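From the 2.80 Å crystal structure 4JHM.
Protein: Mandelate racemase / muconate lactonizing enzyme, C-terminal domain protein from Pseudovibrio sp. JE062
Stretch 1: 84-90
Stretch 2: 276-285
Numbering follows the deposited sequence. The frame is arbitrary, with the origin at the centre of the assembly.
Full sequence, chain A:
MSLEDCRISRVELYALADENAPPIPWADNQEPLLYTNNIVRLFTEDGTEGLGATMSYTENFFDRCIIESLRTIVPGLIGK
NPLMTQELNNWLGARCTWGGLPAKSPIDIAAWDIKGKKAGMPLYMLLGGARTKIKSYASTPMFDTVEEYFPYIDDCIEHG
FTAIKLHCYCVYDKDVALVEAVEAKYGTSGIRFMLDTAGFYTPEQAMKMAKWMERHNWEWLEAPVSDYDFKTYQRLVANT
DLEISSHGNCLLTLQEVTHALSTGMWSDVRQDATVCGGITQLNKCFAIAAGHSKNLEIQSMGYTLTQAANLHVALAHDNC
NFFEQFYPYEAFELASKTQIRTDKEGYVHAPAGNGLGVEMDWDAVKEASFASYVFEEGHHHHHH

Stretch 1 84-90: MTQELNN
Stretch 2 (276-285) CGGITQLNKC

Two helical N-termini, 188 or more residues apart in sequence wherever they touch, cross steeply: helix 85-90 and helix 279-285 run at 104° between their N-to-C directions, with axes 10.5 Å apart at closest approach. Met 84, a selenomethionine, and Gly 278 hold the N-cap positions, and each begins its helix through its carbonyl: Leu 88 N to Met 84 O is 3.0 Å, Leu 282 N to Gly 278 O 3.1 Å. In the register, the nearest CA atoms are those of Gln 86 and Thr 280, 6.8 Å apart.

The contact is small, 216 Å² in all, and largely polar. Thr 280 points toward the first helix with chi1 m (-76°). That rotamer places its CG2 3.1 Å from Asn 89 ND2 and 3.7 Å from Gln 86 OE1, so one methyl lies against two amide groups, tightly against Asn 89 ND2.

The CA-to-CB bond of Gln 86 points sideways to the second stretch, yet chi1 t followed by chi2 p (54°) brings its end nearer to that stretch. There OE1 accepts a hydrogen bond from Lys 284 NZ at 2.7 Å. Lys 284 starts toward the contact with chi1 m and then stays extended, t at chi2, chi3 and chi4, which carries its amine across the gap. The same NZ donates to Gln 281 OE1 at 3.2 Å; Gln 281, m at chi1 and chi2, thus shares the lysine with Gln 86.

Asn 89 points toward the second stretch, chi1 t (-154°) and chi2 -79°, and its ND2 makes a weak hydrogen bond to Gly 277 O, 3.4 Å long with an N-H...O angle of 133°. Gly 277 adopts phi/psi 121/13 and Gly 278 94/-176, angles that call for glycine because a CB would jam against the preceding carbonyl O. At Gly 277 an ideal CB would also clash with Gln 281 CG, at 3.0 Å.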

HETATM    1  N   MSE A  84       0.943  41.865  13.539  1.00 91.35           N
HETATM    2  CA  MSE A  84       1.491  40.913  12.581  1.00 88.98           C
HETATM    3  C   MSE A  84       1.590  39.580  13.262  1.00 85.28           C
HETATM    4  O   MSE A  84       2.683  39.128  13.599  1.00 80.61           O
HETATM    5  CB  MSE A  84       2.862  41.398  12.128  1.00 91.02           C
HETATM    6  CG  MSE A  84       2.783  42.837  11.630  1.00 92.68           C
HETATM    7 SE   MSE A  84       1.771  42.886   9.939  1.00 96.91          SE
HETATM    8  CE  MSE A  84       3.311  42.813   8.712  1.00 96.05           C
ATOM      9  N   THR A  85       0.437  38.940  13.453  1.00 86.31           N
ATOM     10  CA  THR A  85       0.317  37.731  14.278  1.00 83.05           C
ATOM     11  C   THR A  85       1.037  36.499  13.721  1.00 81.88           C
ATOM     12  O   THR A  85       1.390  35.590  14.475  1.00 77.84           O
ATOM     13  CB  THR A  85      -1.163  37.352  14.498  1.00 80.89           C
ATOM     14  OG1 THR A  85      -1.808  37.161  13.233  1.00 81.53           O
ATOM     15  CG2 THR A  85      -1.890  38.431  15.271  1.00 81.77           C
ATOM     16  N   GLN A  86       1.240  36.454  12.410  1.00 81.11           N
ATOM     17  CA  GLN A  86       1.910  35.313  11.800  1.00 78.61           C
ATOM     18  C   GLN A  86       3.420  35.462  11.921  1.00 81.69           C
ATOM     19  O   GLN A  86       4.136  34.482  12.132  1.00 84.06           O
ATOM     20  CB  GLN A  86       1.505  35.163  10.336  1.00 78.10           C
ATOM     21  CG  GLN A  86       2.248  34.061   9.600  1.00 78.80           C
ATOM     22  CD  GLN A  86       2.158  32.721  10.309  1.00 73.36           C
ATOM     23  OE1 GLN A  86       1.077  32.147  10.437  1.00 71.29           O
ATOM     24  NE2 GLN A  86       3.299  32.214  10.768  1.00 67.18           N
ATOM     25  N   GLU A  87       3.903  36.693  11.781  1.00 85.20           N
ATOM     26  CA  GLU A  87       5.326  36.974  11.932  1.00 85.78           C
ATOM     27  C   GLU A  87       5.741  36.816  13.392  1.00 83.45           C
ATOM     28  O   GLU A  87       6.862  36.397  13.682  1.00 88.28           O
ATOM     29  CB  GLU A  87       5.654  38.380  11.424  1.00 89.13           C
ATOM     30  CG  GLU A  87       7.107  38.793  11.608  1.00 94.09           C
ATOM     31  CD  GLU A  87       7.384  39.387  12.977  1.00 97.54           C
ATOM     32  OE1 GLU A  87       8.407  39.018  13.596  1.00 95.16           O
ATOM     33  OE2 GLU A  87       6.575  40.222  13.437  1.00100.79           O
ATOM     34  N   LEU A  88       4.833  37.154  14.306  1.00 76.92           N
ATOM     35  CA  LEU A  88       5.061  36.957  15.735  1.00 74.21           C
ATOM     36  C   LEU A  88       5.105  35.463  16.048  1.00 75.24           C
ATOM     37  O   LEU A  88       6.019  34.976  16.710  1.00 73.06           O
ATOM     38  CB  LEU A  88       3.948  37.618  16.547  1.00 74.30           C
ATOM     39  CG  LEU A  88       4.198  37.716  18.055  1.00 76.43           C
ATOM     40  CD1 LEU A  88       5.373  38.637  18.340  1.00 81.21           C
ATOM     41  CD2 LEU A  88       2.953  38.198  18.782  1.00 73.41           C
ATOM     42  N   ASN A  89       4.094  34.749  15.570  1.00 76.63           N
ATOM     43  CA  ASN A  89       4.057  33.302  15.660  1.00 71.41           C
ATOM     44  C   ASN A  89       5.368  32.726  15.159  1.00 73.82           C
ATOM     45  O   ASN A  89       6.000  31.907  15.825  1.00 76.92           O
ATOM     46  CB  ASN A  89       2.899  32.768  14.822  1.00 71.33           C
ATOM     47  CG  ASN A  89       2.394  31.437  15.312  1.00 71.50           C
ATOM     48  OD1 ASN A  89       2.990  30.398  15.043  1.00 79.77           O
ATOM     49  ND2 ASN A  89       1.281  31.456  16.038  1.00 72.72           N
ATOM     50  N   ASN A  90       5.777  33.170  13.977  1.00 80.69           N
ATOM     51  CA  ASN A  90       7.057  32.778  13.420  1.00 81.90           C
ATOM     52  C   ASN A  90       8.139  32.994  14.466  1.00 76.89           C
ATOM     53  O   ASN A  90       8.862  32.076  14.835  1.00 81.79           O
ATOM     54  CB  ASN A  90       7.353  33.603  12.165  1.00 88.43           C
ATOM     55  CG  ASN A  90       8.383  32.951  11.265  1.00 92.67           C
ATOM     56  OD1 ASN A  90       9.287  33.612  10.749  1.00101.58           O
ATOM     57  ND2 ASN A  90       8.248  31.648  11.061  1.00 93.16           N
ATOM     58  N   CYS A 276      -1.723  24.510  21.317  1.00 68.92           N
ATOM     59  CA  CYS A 276      -1.085  24.213  20.029  1.00 65.68           C
ATOM     60  C   CYS A 276      -0.374  25.406  19.387  1.00 65.13           C
ATOM     61  O   CYS A 276       0.139  25.294  18.279  1.00 65.96           O
ATOM     62  CB  CYS A 276      -2.100  23.619  19.049  1.00 65.30           C
ATOM     63  SG  CYS A 276      -3.426  24.733  18.538  1.00 72.60           S
ATOM     64  N   GLY A 277      -0.335  26.541  20.075  1.00 68.90           N
ATOM     65  CA  GLY A 277       0.369  27.711  19.557  1.00 70.16           C
ATOM     66  C   GLY A 277      -0.497  28.943  19.366  1.00 68.34           C
ATOM     67  O   GLY A 277      -0.080  29.899  18.714  1.00 62.70           O
ATOM     68  N   GLY A 278      -1.703  28.920  19.927  1.00 69.08           N
ATOM     69  CA  GLY A 278      -2.591  30.077  19.893  1.00 70.52           C
ATOM     70  C   GLY A 278      -3.589  30.073  18.748  1.00 70.27           C
ATOM     71  O   GLY A 278      -3.670  29.122  17.973  1.00 71.78           O
ATOM     72  N   ILE A 279      -4.348  31.161  18.658  1.00 70.68           N
ATOM     73  CA  ILE A 279      -5.363  31.352  17.629  1.00 65.72           C
ATOM     74  C   ILE A 279      -4.798  31.079  16.240  1.00 65.63           C
ATOM     75  O   ILE A 279      -5.398  30.364  15.439  1.00 66.24           O
ATOM     76  CB  ILE A 279      -5.892  32.802  17.662  1.00 67.16           C
ATOM     77  CG1 ILE A 279      -6.459  33.148  19.044  1.00 69.76           C
ATOM     78  CG2 ILE A 279      -6.957  33.018  16.599  1.00 69.95           C
ATOM     79  CD1 ILE A 279      -7.764  32.456  19.379  1.00 69.00           C
ATOM     80  N   THR A 280      -3.640  31.666  15.964  1.00 67.27           N
ATOM     81  CA  THR A 280      -2.968  31.518  14.681  1.00 67.35           C
ATOM     82  C   THR A 280      -2.947  30.078  14.174  1.00 71.17           C
ATOM     83  O   THR A 280      -3.128  29.831  12.984  1.00 82.50           O
ATOM     84  CB  THR A 280      -1.515  32.005  14.790  1.00 68.36           C
ATOM     85  OG1 THR A 280      -1.491  33.441  14.812  1.00 69.63           O
ATOM     86  CG2 THR A 280      -0.669  31.487  13.631  1.00 64.65           C
ATOM     87  N   GLN A 281      -2.722  29.129  15.077  1.00 65.01           N
ATOM     88  CA  GLN A 281      -2.534  27.742  14.688  1.00 61.73           C
ATOM     89  C   GLN A 281      -3.834  26.955  14.735  1.00 65.47           C
ATOM     90  O   GLN A 281      -4.116  26.164  13.834  1.00 68.61           O
ATOM     91  CB  GLN A 281      -1.495  27.081  15.595  1.00 60.46           C
ATOM     92  CG  GLN A 281      -0.118  27.728  15.519  1.00 60.92           C
ATOM     93  CD  GLN A 281       0.544  27.526  14.172  1.00 60.36           C
ATOM     94  OE1 GLN A 281       0.618  28.443  13.360  1.00 64.67           O
ATOM     95  NE2 GLN A 281       1.008  26.312  13.918  1.00 62.79           N
ATOM     96  N   LEU A 282      -4.623  27.151  15.786  1.00 68.21           N
ATOM     97  CA  LEU A 282      -5.890  26.444  15.894  1.00 67.32           C
ATOM     98  C   LEU A 282      -6.636  26.688  14.606  1.00 68.85           C
ATOM     99  O   LEU A 282      -7.025  25.756  13.907  1.00 67.35           O
ATOM    100  CB  LEU A 282      -6.721  26.955  17.069  1.00 69.53           C
ATOM    101  CG  LEU A 282      -8.079  26.261  17.230  1.00 71.97           C
ATOM    102  CD1 LEU A 282      -7.894  24.789  17.572  1.00 72.74           C
ATOM    103  CD2 LEU A 282      -8.914  26.946  18.299  1.00 73.57           C
ATOM    104  N   ASN A 283      -6.806  27.971  14.306  1.00 69.72           N
ATOM    105  CA  ASN A 283      -7.481  28.424  13.104  1.00 67.23           C
ATOM    106  C   ASN A 283      -7.118  27.587  11.882  1.00 64.01           C
ATOM    107  O   ASN A 283      -7.988  27.179  11.115  1.00 72.49           O
ATOM    108  CB  ASN A 283      -7.132  29.894  12.857  1.00 67.78           C
ATOM    109  CG  ASN A 283      -7.937  30.500  11.730  1.00 67.92           C
ATOM    110  OD1 ASN A 283      -9.157  30.628  11.818  1.00 66.60           O
ATOM    111  ND2 ASN A 283      -7.256  30.880  10.661  1.00 73.80           N
ATOM    112  N   LYS A 284      -5.831  27.334  11.700  1.00 63.38           N
ATOM    113  CA  LYS A 284      -5.374  26.550  10.561  1.00 65.49           C
ATOM    114  C   LYS A 284      -5.823  25.093  10.664  1.00 67.81           C
ATOM    115  O   LYS A 284      -6.207  24.487   9.664  1.00 71.59           O
ATOM    116  CB  LYS A 284      -3.855  26.627  10.443  1.00 61.90           C
ATOM    117  CG  LYS A 284      -3.342  28.012  10.089  1.00 62.33           C
ATOM    118  CD  LYS A 284      -1.825  28.076  10.163  1.00 61.54           C
ATOM    119  CE  LYS A 284      -1.312  29.492   9.983  1.00 63.19           C
ATOM    120  NZ  LYS A 284       0.120  29.579  10.373  1.00 67.58           N
ATOM    121  N   CYS A 285      -5.783  24.538  11.871  1.00 66.58           N
ATOM    122  CA  CYS A 285      -6.197  23.154  12.086  1.00 68.08           C
ATOM    123  C   CYS A 285      -7.647  22.930  11.664  1.00 65.69           C
ATOM    124  O   CYS A 285      -8.000  21.860  11.163  1.00 65.34           O
ATOM    125  CB  CYS A 285      -5.997  22.755  13.546  1.00 72.65           C
ATOM    126  SG  CYS A 285      -4.258  22.593  14.019  1.00 72.41           S
TER